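Local coordinates for protein spherulin-4 (Aspergillus clavatus, PDB 5C5G) that is a fungal glycoside hydrolase of the spherulin-4 family, probably acting on galactosaminogalactan, with a (beta/alpha) barrel that binds N-acetyl-D-galactosamine, at residues A[128-133]-A[159-164]; A[113-118]-A[135-140]; A[202-207]-A[235-240]; A[10-15]-A[243-248]. All coordinates share one frame; numbering follows the deposited sequence.

All four contacts belong to one eight-stranded parallel barrel. Contacts 1 and 2 share helix 124-139 and touch through Leu133 and Phe115; contact 2 seats that helix on strand 112-116 with a wholly apolar, buried interface, whereas contact 1 packs it against the loop 159-164 and reaches the surface at Arg131. Across the chain's centre, contact 4 is the counterpart of contact 2, pairing strand 9-13 with helix 245-252 by aliphatic and aromatic packing. Contact 3, about 9 Å from contact 4 between centres, is partly buried and aromatic, joining a strand end to a loop near the sugar site. Tyr15 and Asp116, in contacts 4 and 2, belong to that site.

Contact 1 (A[128-133]-A[159-164]); sequences AYLREL and SRYLST
Tyr161 O, on the loop side of the contact with Leu130, is gripped twice by Thr164: its OG1 donates at 2.7 Å in the carbonyl plane, on a lone pair, and its backbone N donates at 3.0 Å. With OG1 set between its own backbone N and carbonyl carbon (chi1 69°), Thr164 can fold this hydroxyl back to Tyr161 while CG2 is left facing the helix. There CG2 meets Arg131 CG at 3.9 Å, the two side chains crossing at about a right angle; the aliphatic part of this exposed arginine does the touching. Leu130 meets the tyrosine: its CD1 lies over one face of the Tyr161 ring, offset toward the rim, 4.1 Å from the centroid and 23° off the normal, a CH-pi contact. In the (beta/alpha) barrel this joins helix 124-139 to the loop between strands 148-152 and 167-172, and His151 of the first of these strands touches both Leu130 and Thr164. The Tyr161 ring is anchored at its far end, where OH is hydrogen-bonded to Gln121 O and Asp123 N just before the same helix. Thr164 O is bonded to Thr134 OG1, a further tie from loop to helix.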
# COMPACT_ATOMS: atom_id res chain seq x y z
N ALA A 128 -0.05 12.87 -18.22
CA ALA A 128 0.99 13.86 -17.98
C ALA A 128 1.07 14.26 -16.51
O ALA A 128 2.16 14.43 -15.95
CB ALA A 128 0.76 15.10 -18.86
N TYR A 129 -0.08 14.38 -15.87
CA TYR A 129 -0.17 14.71 -14.45
C TYR A 129 0.47 13.61 -13.63
O TYR A 129 1.30 13.89 -12.75
CB TYR A 129 -1.64 14.89 -14.09
CG TYR A 129 -2.08 15.12 -12.66
CD1 TYR A 129 -2.24 14.06 -11.77
CD2 TYR A 129 -2.49 16.38 -12.24
CE1 TYR A 129 -2.72 14.27 -10.50
CE2 TYR A 129 -2.97 16.59 -10.96
CZ TYR A 129 -3.09 15.53 -10.10
OH TYR A 129 -3.60 15.72 -8.85
N LEU A 130 0.12 12.36 -13.90
CA LEU A 130 0.69 11.25 -13.14
C LEU A 130 2.18 11.12 -13.38
O LEU A 130 2.94 10.84 -12.45
CB LEU A 130 -0.01 9.94 -13.46
CG LEU A 130 -1.49 9.88 -13.04
CD1 LEU A 130 -2.13 8.60 -13.53
CD2 LEU A 130 -1.63 9.99 -11.52
N ARG A 131 2.63 11.34 -14.61
CA ARG A 131 4.06 11.26 -14.90
C ARG A 131 4.83 12.36 -14.17
O ARG A 131 5.94 12.13 -13.66
CB ARG A 131 4.31 11.34 -16.41
CG ARG A 131 4.00 10.03 -17.14
CD ARG A 131 3.93 10.21 -18.67
NE ARG A 131 5.18 10.65 -19.33
CZ ARG A 131 6.19 9.85 -19.65
NH1 ARG A 131 6.15 8.56 -19.32
NH2 ARG A 131 7.25 10.33 -20.29
N GLU A 132 4.25 13.55 -14.12
CA GLU A 132 4.87 14.64 -13.37
C GLU A 132 5.00 14.27 -11.90
O GLU A 132 6.03 14.52 -11.27
CB GLU A 132 4.09 15.95 -13.53
CG GLU A 132 4.73 17.09 -12.75
CD GLU A 132 4.22 18.46 -13.11
OE1 GLU A 132 3.48 18.60 -14.11
OE2 GLU A 132 4.58 19.41 -12.39
N LEU A 133 3.96 13.69 -11.33
CA LEU A 133 4.02 13.28 -9.93
C LEU A 133 5.11 12.27 -9.68
O LEU A 133 5.80 12.34 -8.67
CB LEU A 133 2.68 12.75 -9.44
CG LEU A 133 1.58 13.80 -9.34
CD1 LEU A 133 0.32 13.14 -8.80
CD2 LEU A 133 1.97 15.01 -8.48
N SER A 159 -4.42 0.48 -18.98
CA SER A 159 -3.12 -0.13 -18.77
C SER A 159 -1.98 0.85 -18.99
O SER A 159 -0.90 0.62 -18.45
CB SER A 159 -2.94 -1.34 -19.69
OG SER A 159 -2.99 -0.98 -21.05
N ARG A 160 -2.20 1.92 -19.74
CA ARG A 160 -1.14 2.90 -19.98
C ARG A 160 -0.71 3.59 -18.70
O ARG A 160 0.40 4.17 -18.65
CB ARG A 160 -1.58 3.91 -21.03
CG ARG A 160 -1.57 3.34 -22.43
CD ARG A 160 -2.32 4.23 -23.40
NE ARG A 160 -3.76 4.05 -23.26
CZ ARG A 160 -4.66 4.54 -24.10
NH1 ARG A 160 -5.94 4.31 -23.88
NH2 ARG A 160 -4.28 5.24 -25.17
N TYR A 161 -1.52 3.56 -17.66
CA TYR A 161 -1.11 4.15 -16.40
C TYR A 161 -0.17 3.26 -15.59
O TYR A 161 0.55 3.75 -14.72
CB TYR A 161 -2.35 4.48 -15.57
CG TYR A 161 -3.23 5.58 -16.12
CD1 TYR A 161 -2.69 6.69 -16.76
CD2 TYR A 161 -4.60 5.54 -15.96
CE1 TYR A 161 -3.50 7.70 -17.25
CE2 TYR A 161 -5.42 6.57 -16.45
CZ TYR A 161 -4.86 7.63 -17.10
OH TYR A 161 -5.64 8.65 -17.57
N LEU A 162 -0.16 1.96 -15.84
CA LEU A 162 0.56 1.05 -14.97
C LEU A 162 2.05 1.33 -14.93
O LEU A 162 2.68 1.17 -13.88
CB LEU A 162 0.33 -0.40 -15.38
CG LEU A 162 -1.11 -0.87 -15.24
CD1 LEU A 162 -1.25 -2.27 -15.82
CD2 LEU A 162 -1.62 -0.86 -13.80
N SER A 163 2.63 1.75 -16.04
CA SER A 163 4.08 1.94 -16.07
C SER A 163 4.51 3.25 -15.39
O SER A 163 5.71 3.47 -15.21
CB SER A 163 4.60 1.88 -17.50
OG SER A 163 4.07 2.94 -18.25
N THR A 164 3.56 4.09 -14.99
CA THR A 164 3.89 5.31 -14.27
C THR A 164 4.08 5.11 -12.77
O THR A 164 4.50 6.02 -12.06
CB THR A 164 2.84 6.42 -14.50
OG1 THR A 164 1.59 6.10 -13.88
CG2 THR A 164 2.62 6.61 -15.98

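Contact 2 (A[113-118]-A[135-140]); sequences IFFDET and DVVKGT
A beta-alpha-beta unit of the barrel, strand 112-116, helix 124-139 and strand 148-152, packs here the last turns of its helix on the outer face of its first strand. Ile113 and Phe115, alternate residues of the strand, both point toward the helix and receive one residue from it, Val137. All three are buried, and the contact is purely apolar. A single methyl does the work: Val137 CG2 lies 3.8 Å from Ile113 CG1 and 3.8 Å from Phe115 CZ. It comes to the Phe115 ring at the edge, near the ring plane, and does not lie over a face. One face is taken by Ile113 itself, whose CG2 sits 3.5 Å above the ring plane, over its centre. Ile113 CG2 is anti to the backbone N, with CG1 beside that N (chi1 -61°), and this divides the side chain between its two neighbours: CG2 goes to the ring, CG1 to the valine. Helix 86-103 also packs against the strand side chains, Tyr96 touching Ile113 and Ile93 touching Phe115. At the strand's end is Asp116, part of the N-acetyl-D-galactosamine site, whose OD2 is hydrogen-bonded to Tyr76 OH of the same site. At the other end of the contact, Val136 O accepts from two donors on opposite faces of its plane: Gly139 N, and Thr140 OG1 at 2.7 Å, tilted 35° from that plane.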
# COMPACT_ATOMS: atom_id res chain seq x y z
N ILE A 113 5.74 7.34 -2.02
CA ILE A 113 4.42 7.93 -1.90
C ILE A 113 3.37 6.99 -2.46
O ILE A 113 3.56 6.36 -3.51
CB ILE A 113 4.36 9.28 -2.67
CG1 ILE A 113 5.37 10.28 -2.09
CG2 ILE A 113 2.96 9.85 -2.67
CD1 ILE A 113 5.12 10.74 -0.66
N PHE A 114 2.26 6.93 -1.73
CA PHE A 114 1.04 6.22 -2.12
C PHE A 114 0.02 7.26 -2.53
O PHE A 114 -0.45 8.03 -1.69
CB PHE A 114 0.54 5.42 -0.91
CG PHE A 114 -0.79 4.75 -1.11
CD1 PHE A 114 -0.87 3.51 -1.70
CD2 PHE A 114 -1.96 5.34 -0.65
CE1 PHE A 114 -2.10 2.87 -1.84
CE2 PHE A 114 -3.18 4.70 -0.79
CZ PHE A 114 -3.25 3.47 -1.38
N PHE A 115 -0.31 7.32 -3.82
CA PHE A 115 -1.26 8.28 -4.37
C PHE A 115 -2.64 7.65 -4.39
O PHE A 115 -2.90 6.72 -5.18
CB PHE A 115 -0.86 8.70 -5.77
CG PHE A 115 0.39 9.53 -5.82
CD1 PHE A 115 0.36 10.86 -5.37
CD2 PHE A 115 1.57 9.03 -6.33
CE1 PHE A 115 1.49 11.65 -5.43
CE2 PHE A 115 2.72 9.83 -6.39
CZ PHE A 115 2.67 11.15 -5.94
N ASP A 116 -3.53 8.14 -3.56
CA ASP A 116 -4.89 7.61 -3.50
C ASP A 116 -5.77 8.27 -4.55
O ASP A 116 -5.54 9.41 -4.98
CB ASP A 116 -5.48 7.79 -2.11
CG ASP A 116 -6.60 6.82 -1.81
OD1 ASP A 116 -6.76 5.80 -2.52
OD2 ASP A 116 -7.34 7.06 -0.85
N GLU A 117 -6.77 7.52 -4.97
CA GLU A 117 -7.81 7.99 -5.88
C GLU A 117 -7.26 8.40 -7.23
O GLU A 117 -7.65 9.42 -7.78
CB GLU A 117 -8.57 9.18 -5.28
CG GLU A 117 -9.05 8.98 -3.87
CD GLU A 117 -9.37 10.30 -3.15
OE1 GLU A 117 -8.62 11.31 -3.32
OE2 GLU A 117 -10.37 10.32 -2.41
N THR A 118 -6.37 7.62 -7.79
CA THR A 118 -5.95 7.91 -9.15
C THR A 118 -7.07 7.47 -10.11
O THR A 118 -7.86 6.58 -9.80
CB THR A 118 -4.63 7.20 -9.48
OG1 THR A 118 -4.77 5.80 -9.23
CG2 THR A 118 -3.50 7.77 -8.63
N ASP A 135 7.86 11.99 -11.44
CA ASP A 135 9.11 12.76 -11.51
C ASP A 135 9.39 13.49 -10.20
O ASP A 135 10.53 13.55 -9.74
CB ASP A 135 9.06 13.76 -12.67
CG ASP A 135 9.23 13.11 -14.03
OD1 ASP A 135 9.62 11.93 -14.10
OD2 ASP A 135 9.00 13.81 -15.04
N VAL A 136 8.36 14.06 -9.60
CA VAL A 136 8.52 14.74 -8.33
C VAL A 136 8.97 13.77 -7.24
O VAL A 136 9.92 14.04 -6.50
CB VAL A 136 7.23 15.47 -7.90
CG1 VAL A 136 7.37 16.06 -6.49
CG2 VAL A 136 6.90 16.57 -8.89
N VAL A 137 8.33 12.61 -7.14
CA VAL A 137 8.72 11.66 -6.13
C VAL A 137 10.16 11.19 -6.34
O VAL A 137 10.96 11.14 -5.40
CB VAL A 137 7.79 10.46 -6.13
CG1 VAL A 137 8.29 9.37 -5.18
CG2 VAL A 137 6.41 10.90 -5.72
N LYS A 138 10.50 10.86 -7.58
CA LYS A 138 11.84 10.35 -7.89
C LYS A 138 12.92 11.41 -7.70
O LYS A 138 14.08 11.06 -7.51
CB LYS A 138 11.89 9.81 -9.32
CG LYS A 138 10.95 8.65 -9.60
CD LYS A 138 11.32 7.37 -8.86
CE LYS A 138 10.38 6.22 -9.27
NZ LYS A 138 10.48 5.00 -8.38
N GLY A 139 12.56 12.69 -7.78
CA GLY A 139 13.54 13.76 -7.74
C GLY A 139 13.65 14.52 -6.43
O GLY A 139 14.48 15.43 -6.31
N THR A 140 12.84 14.16 -5.44
CA THR A 140 12.81 14.91 -4.19
C THR A 140 13.62 14.20 -3.11
O THR A 140 13.35 13.05 -2.75
CB THR A 140 11.36 15.11 -3.71
OG1 THR A 140 10.62 15.86 -4.69
CG2 THR A 140 11.34 15.90 -2.42

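Contact 3 (A[202-207]-A[235-240]); sequences IHSVPT and TDYYAG. With EDO (1,2-ethanediol), chain C.
His203 holds CG between its backbone N and carbonyl carbon (chi1 55°), and Tyr237 has an unusual chi1 of 32°; together these lay the two rings face to face. The centroids are 3.7 Å apart and the planes lie within 3° of parallel, with Tyr237 CZ over the centre of the imidazole and His203 CG over that of the phenol ring. His203 CB adds a CH-pi contact over the same tyrosine ring. Tyr238 comes to the imidazole from another direction: its OH lies at the edge, near the plane, 3.5 Å from His203 CD2. Its own ring has one face covered by Tyr237 CD1, 3.5 Å above the plane. Ser204 helps set the rotation of the imidazole, His203 ND1 and Ser204 OG sharing a hydrogen bond of 2.8 Å. The stack joins the C-terminal end of barrel strand 198-203 to the type I turn Asp236-Ala239 in the loop before helix 245-252. An ethanediol, probably from the crystallisation liquor, donates from O2 to Gly240 O at 3.1 Å. Tyr238 OH is hydrogen-bonded to Glu172 OE2, and Glu172 belongs to the N-acetyl-D-galactosamine site. The serine bond steadies the imidazole against which Tyr237 stacks, and the bond to Glu172 orients Tyr238, consistent with a second-shell part for Tyr238 in positioning Glu172.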
# COMPACT_ATOMS: atom_id res chain seq x y z
N ILE A 202 -8.19 -7.01 -0.45
CA ILE A 202 -9.44 -7.75 -0.28
C ILE A 202 -9.81 -7.69 1.19
O ILE A 202 -9.12 -8.26 2.02
CB ILE A 202 -9.32 -9.22 -0.71
CG1 ILE A 202 -8.78 -9.32 -2.14
CG2 ILE A 202 -10.67 -9.92 -0.61
CD1 ILE A 202 -8.36 -10.74 -2.52
N HIS A 203 -10.90 -7.01 1.50
CA HIS A 203 -11.38 -6.92 2.87
C HIS A 203 -12.70 -7.68 3.00
O HIS A 203 -13.20 -8.25 2.03
CB HIS A 203 -11.49 -5.47 3.31
CG HIS A 203 -12.33 -4.60 2.43
ND1 HIS A 203 -13.70 -4.73 2.33
CD2 HIS A 203 -11.98 -3.57 1.62
CE1 HIS A 203 -14.16 -3.81 1.49
NE2 HIS A 203 -13.14 -3.10 1.04
N SER A 204 -13.24 -7.70 4.21
CA SER A 204 -14.55 -8.30 4.44
C SER A 204 -14.56 -9.78 4.07
O SER A 204 -15.59 -10.32 3.66
CB SER A 204 -15.64 -7.53 3.67
OG SER A 204 -15.52 -6.13 3.92
N VAL A 205 -13.43 -10.45 4.26
CA VAL A 205 -13.40 -11.89 4.03
C VAL A 205 -14.18 -12.59 5.15
O VAL A 205 -13.95 -12.33 6.33
CB VAL A 205 -11.97 -12.40 4.01
CG1 VAL A 205 -11.94 -13.90 3.73
CG2 VAL A 205 -11.16 -11.68 2.94
N PRO A 206 -15.14 -13.48 4.79
CA PRO A 206 -15.88 -14.20 5.83
C PRO A 206 -14.93 -15.00 6.71
O PRO A 206 -13.94 -15.53 6.23
CB PRO A 206 -16.77 -15.16 5.03
CG PRO A 206 -16.89 -14.56 3.69
CD PRO A 206 -15.61 -13.82 3.44
N THR A 207 -15.25 -15.12 7.99
CA THR A 207 -14.33 -15.79 8.90
C THR A 207 -14.18 -17.27 8.57
O THR A 207 -13.19 -17.88 8.95
CB THR A 207 -14.73 -15.62 10.37
OG1 THR A 207 -16.09 -16.02 10.52
CG2 THR A 207 -14.59 -14.16 10.80
N THR A 235 -15.61 -3.85 8.81
CA THR A 235 -15.74 -2.47 9.26
C THR A 235 -14.37 -2.03 9.75
O THR A 235 -13.66 -2.81 10.40
CB THR A 235 -16.72 -2.37 10.42
OG1 THR A 235 -17.99 -2.89 10.00
CG2 THR A 235 -16.91 -0.92 10.89
N ASP A 236 -13.97 -0.81 9.42
CA ASP A 236 -12.68 -0.27 9.87
C ASP A 236 -11.53 -1.18 9.48
O ASP A 236 -10.57 -1.39 10.24
CB ASP A 236 -12.70 -0.01 11.38
CG ASP A 236 -13.65 1.08 11.76
OD1 ASP A 236 -13.73 2.09 11.03
OD2 ASP A 236 -14.32 0.93 12.80
N TYR A 237 -11.62 -1.69 8.26
CA TYR A 237 -10.68 -2.69 7.78
C TYR A 237 -9.27 -2.17 7.50
O TYR A 237 -8.38 -2.99 7.27
CB TYR A 237 -11.23 -3.44 6.56
CG TYR A 237 -12.14 -2.63 5.65
CD1 TYR A 237 -11.64 -1.65 4.81
CD2 TYR A 237 -13.51 -2.86 5.65
CE1 TYR A 237 -12.48 -0.92 4.00
CE2 TYR A 237 -14.35 -2.16 4.85
CZ TYR A 237 -13.83 -1.19 4.02
OH TYR A 237 -14.69 -0.48 3.22
N TYR A 238 -9.06 -0.85 7.51
CA TYR A 238 -7.71 -0.29 7.43
C TYR A 238 -7.29 0.35 8.74
O TYR A 238 -6.22 0.94 8.82
CB TYR A 238 -7.60 0.75 6.30
CG TYR A 238 -8.10 0.26 4.96
CD1 TYR A 238 -7.85 -1.02 4.52
CD2 TYR A 238 -8.84 1.10 4.14
CE1 TYR A 238 -8.31 -1.46 3.29
CE2 TYR A 238 -9.30 0.67 2.91
CZ TYR A 238 -9.03 -0.62 2.49
OH TYR A 238 -9.51 -1.07 1.27
N ALA A 239 -8.12 0.21 9.77
CA ALA A 239 -7.85 0.87 11.04
C ALA A 239 -7.79 -0.10 12.20
O ALA A 239 -7.83 0.31 13.36
CB ALA A 239 -8.89 1.95 11.31
N GLY A 240 -7.62 -1.37 11.88
CA GLY A 240 -7.46 -2.40 12.89
C GLY A 240 -6.96 -3.64 12.19
O GLY A 240 -6.93 -3.71 10.96
C1 EDO C . -3.72 -2.37 8.27
O1 EDO C . -4.66 -1.59 9.00
C2 EDO C . -3.35 -3.55 9.15
O2 EDO C . -4.46 -4.44 9.26

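Contact 4 (A[10-15]-A[243-248]); sequences VFVPLY and GQWSEF. With EDO (1,2-ethanediol), chain B; EDO (1,2-ethanediol), chain C.
This is a buried, apolar strand-to-helix contact, joining the first strand of the barrel, 9-13, to its last helix, 245-252. Val10 points toward the helix and meets Trp245 and Phe248 of its first turn; Val12, set off to one side, reaches Trp245 alone. Val10 CG1 touches both aromatic side chains, 4.1 Å from Trp245 CH2 and 4.2 Å from Phe248 CE2. Val12 CG2 lies 4.0 Å from Trp245 CH2, at the edge of the indole and near its plane. Trp245 CG is anti to the backbone N (chi1 165°), a torsion that carries the six-membered ring in toward the strand although the side chain does not set out in that direction. The indole is held in place at its other end, where NE1 donates to Pro25 O, and Leu26 and Val29 of helix 24-32 pack against it. With 227 residues between the segments, the contact brings the two ends of the chain together, as closure of a (beta/alpha) barrel demands: Phe11 is paired by backbone bonds with Ile228 of the last strand, Val10 and Val12 with strand 38-42. Gln244 takes the N-cap position, and Phe248 N bonds to its O. Leu14 is the centre of an inverse gamma turn that leads to Tyr15, of the N-acetyl-D-galactosamine site. Pro13 CB lies over one face of the Tyr15 ring, offset toward the rim, and Tyr15 OH shares a 2.7 Å hydrogen bond with O2 of the ethanediol of chain B, probably from the crystallisation liquor.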
# COMPACT_ATOMS: atom_id res chain seq x y z
N VAL A 10 3.64 -8.04 1.49
CA VAL A 10 2.47 -7.72 2.30
C VAL A 10 2.23 -6.21 2.21
O VAL A 10 3.10 -5.41 2.59
CB VAL A 10 2.67 -8.15 3.77
CG1 VAL A 10 1.52 -7.67 4.62
CG2 VAL A 10 2.80 -9.67 3.86
N PHE A 11 1.08 -5.83 1.67
CA PHE A 11 0.69 -4.43 1.55
C PHE A 11 -0.13 -4.08 2.78
O PHE A 11 -1.07 -4.82 3.12
CB PHE A 11 -0.12 -4.25 0.29
CG PHE A 11 -0.53 -2.85 0.05
CD1 PHE A 11 0.37 -1.92 -0.42
CD2 PHE A 11 -1.81 -2.45 0.30
CE1 PHE A 11 -0.02 -0.61 -0.64
CE2 PHE A 11 -2.20 -1.15 0.09
CZ PHE A 11 -1.31 -0.24 -0.37
N VAL A 12 0.21 -3.00 3.45
CA VAL A 12 -0.43 -2.65 4.72
C VAL A 12 -0.93 -1.21 4.66
O VAL A 12 -0.12 -0.27 4.78
CB VAL A 12 0.52 -2.79 5.91
CG1 VAL A 12 -0.25 -2.68 7.22
CG2 VAL A 12 1.27 -4.14 5.85
N PRO A 13 -2.24 -1.01 4.47
CA PRO A 13 -2.78 0.34 4.59
C PRO A 13 -2.95 0.61 6.07
O PRO A 13 -3.97 0.26 6.67
CB PRO A 13 -4.10 0.27 3.84
CG PRO A 13 -4.45 -1.17 3.81
CD PRO A 13 -3.26 -2.00 4.09
N LEU A 14 -1.94 1.20 6.68
CA LEU A 14 -1.85 1.28 8.13
C LEU A 14 -2.50 2.55 8.62
O LEU A 14 -1.84 3.50 9.05
CB LEU A 14 -0.39 1.19 8.58
CG LEU A 14 -0.15 1.10 10.08
CD1 LEU A 14 -0.74 -0.18 10.63
CD2 LEU A 14 1.32 1.17 10.41
N TYR A 15 -3.82 2.59 8.52
CA TYR A 15 -4.58 3.78 8.90
C TYR A 15 -5.11 3.59 10.32
O TYR A 15 -6.23 3.97 10.65
CB TYR A 15 -5.72 4.08 7.91
CG TYR A 15 -5.30 4.12 6.45
CD1 TYR A 15 -3.96 4.25 6.07
CD2 TYR A 15 -6.24 3.96 5.45
CE1 TYR A 15 -3.60 4.27 4.75
CE2 TYR A 15 -5.87 3.97 4.11
CZ TYR A 15 -4.54 4.11 3.78
OH TYR A 15 -4.16 4.10 2.45
N GLY A 243 -8.87 -10.75 12.43
CA GLY A 243 -8.69 -11.89 13.29
C GLY A 243 -7.74 -12.95 12.80
O GLY A 243 -7.32 -13.79 13.60
N GLN A 244 -7.40 -12.93 11.52
CA GLN A 244 -6.45 -13.89 10.95
C GLN A 244 -5.24 -13.19 10.34
O GLN A 244 -4.60 -13.69 9.44
CB GLN A 244 -7.15 -14.77 9.91
CG GLN A 244 -8.19 -15.67 10.58
CD GLN A 244 -8.96 -16.51 9.61
OE1 GLN A 244 -8.38 -17.32 8.88
NE2 GLN A 244 -10.27 -16.32 9.58
N TRP A 245 -4.92 -12.01 10.86
CA TRP A 245 -3.78 -11.25 10.38
C TRP A 245 -2.47 -12.06 10.46
O TRP A 245 -1.72 -12.14 9.49
CB TRP A 245 -3.68 -9.96 11.19
CG TRP A 245 -2.39 -9.20 11.09
CD1 TRP A 245 -1.50 -9.01 12.10
CD2 TRP A 245 -1.87 -8.51 9.96
NE1 TRP A 245 -0.45 -8.23 11.67
CE2 TRP A 245 -0.65 -7.93 10.35
CE3 TRP A 245 -2.30 -8.34 8.64
CZ2 TRP A 245 0.15 -7.19 9.48
CZ3 TRP A 245 -1.50 -7.60 7.77
CH2 TRP A 245 -0.31 -7.02 8.20
N SER A 246 -2.20 -12.68 11.60
CA SER A 246 -0.95 -13.42 11.73
C SER A 246 -0.94 -14.62 10.77
O SER A 246 0.10 -14.94 10.21
CB SER A 246 -0.71 -13.86 13.18
OG SER A 246 -1.77 -14.63 13.67
N GLU A 247 -2.08 -15.28 10.61
CA GLU A 247 -2.19 -16.42 9.71
C GLU A 247 -1.97 -15.97 8.26
O GLU A 247 -1.28 -16.65 7.50
CB GLU A 247 -3.55 -17.11 9.85
CG GLU A 247 -3.71 -17.90 11.13
CD GLU A 247 -4.19 -17.07 12.32
OE1 GLU A 247 -4.26 -15.83 12.27
OE2 GLU A 247 -4.48 -17.70 13.36
N PHE A 248 -2.56 -14.85 7.88
CA PHE A 248 -2.34 -14.29 6.56
C PHE A 248 -0.86 -14.04 6.30
O PHE A 248 -0.33 -14.46 5.28
CB PHE A 248 -3.16 -12.99 6.41
CG PHE A 248 -2.74 -12.13 5.26
CD1 PHE A 248 -2.76 -12.59 3.96
CD2 PHE A 248 -2.29 -10.85 5.48
CE1 PHE A 248 -2.34 -11.77 2.91
CE2 PHE A 248 -1.89 -10.04 4.44
CZ PHE A 248 -1.91 -10.51 3.16
C1 EDO B . -5.75 0.66 0.35
O1 EDO B . -5.82 0.58 -1.09
C2 EDO B . -6.56 1.80 0.95
O2 EDO B . -5.98 3.09 0.68
C1 EDO C . -3.72 -2.37 8.27
O1 EDO C . -4.66 -1.59 9.00
C2 EDO C . -3.35 -3.55 9.15
O2 EDO C . -4.46 -4.44 9.26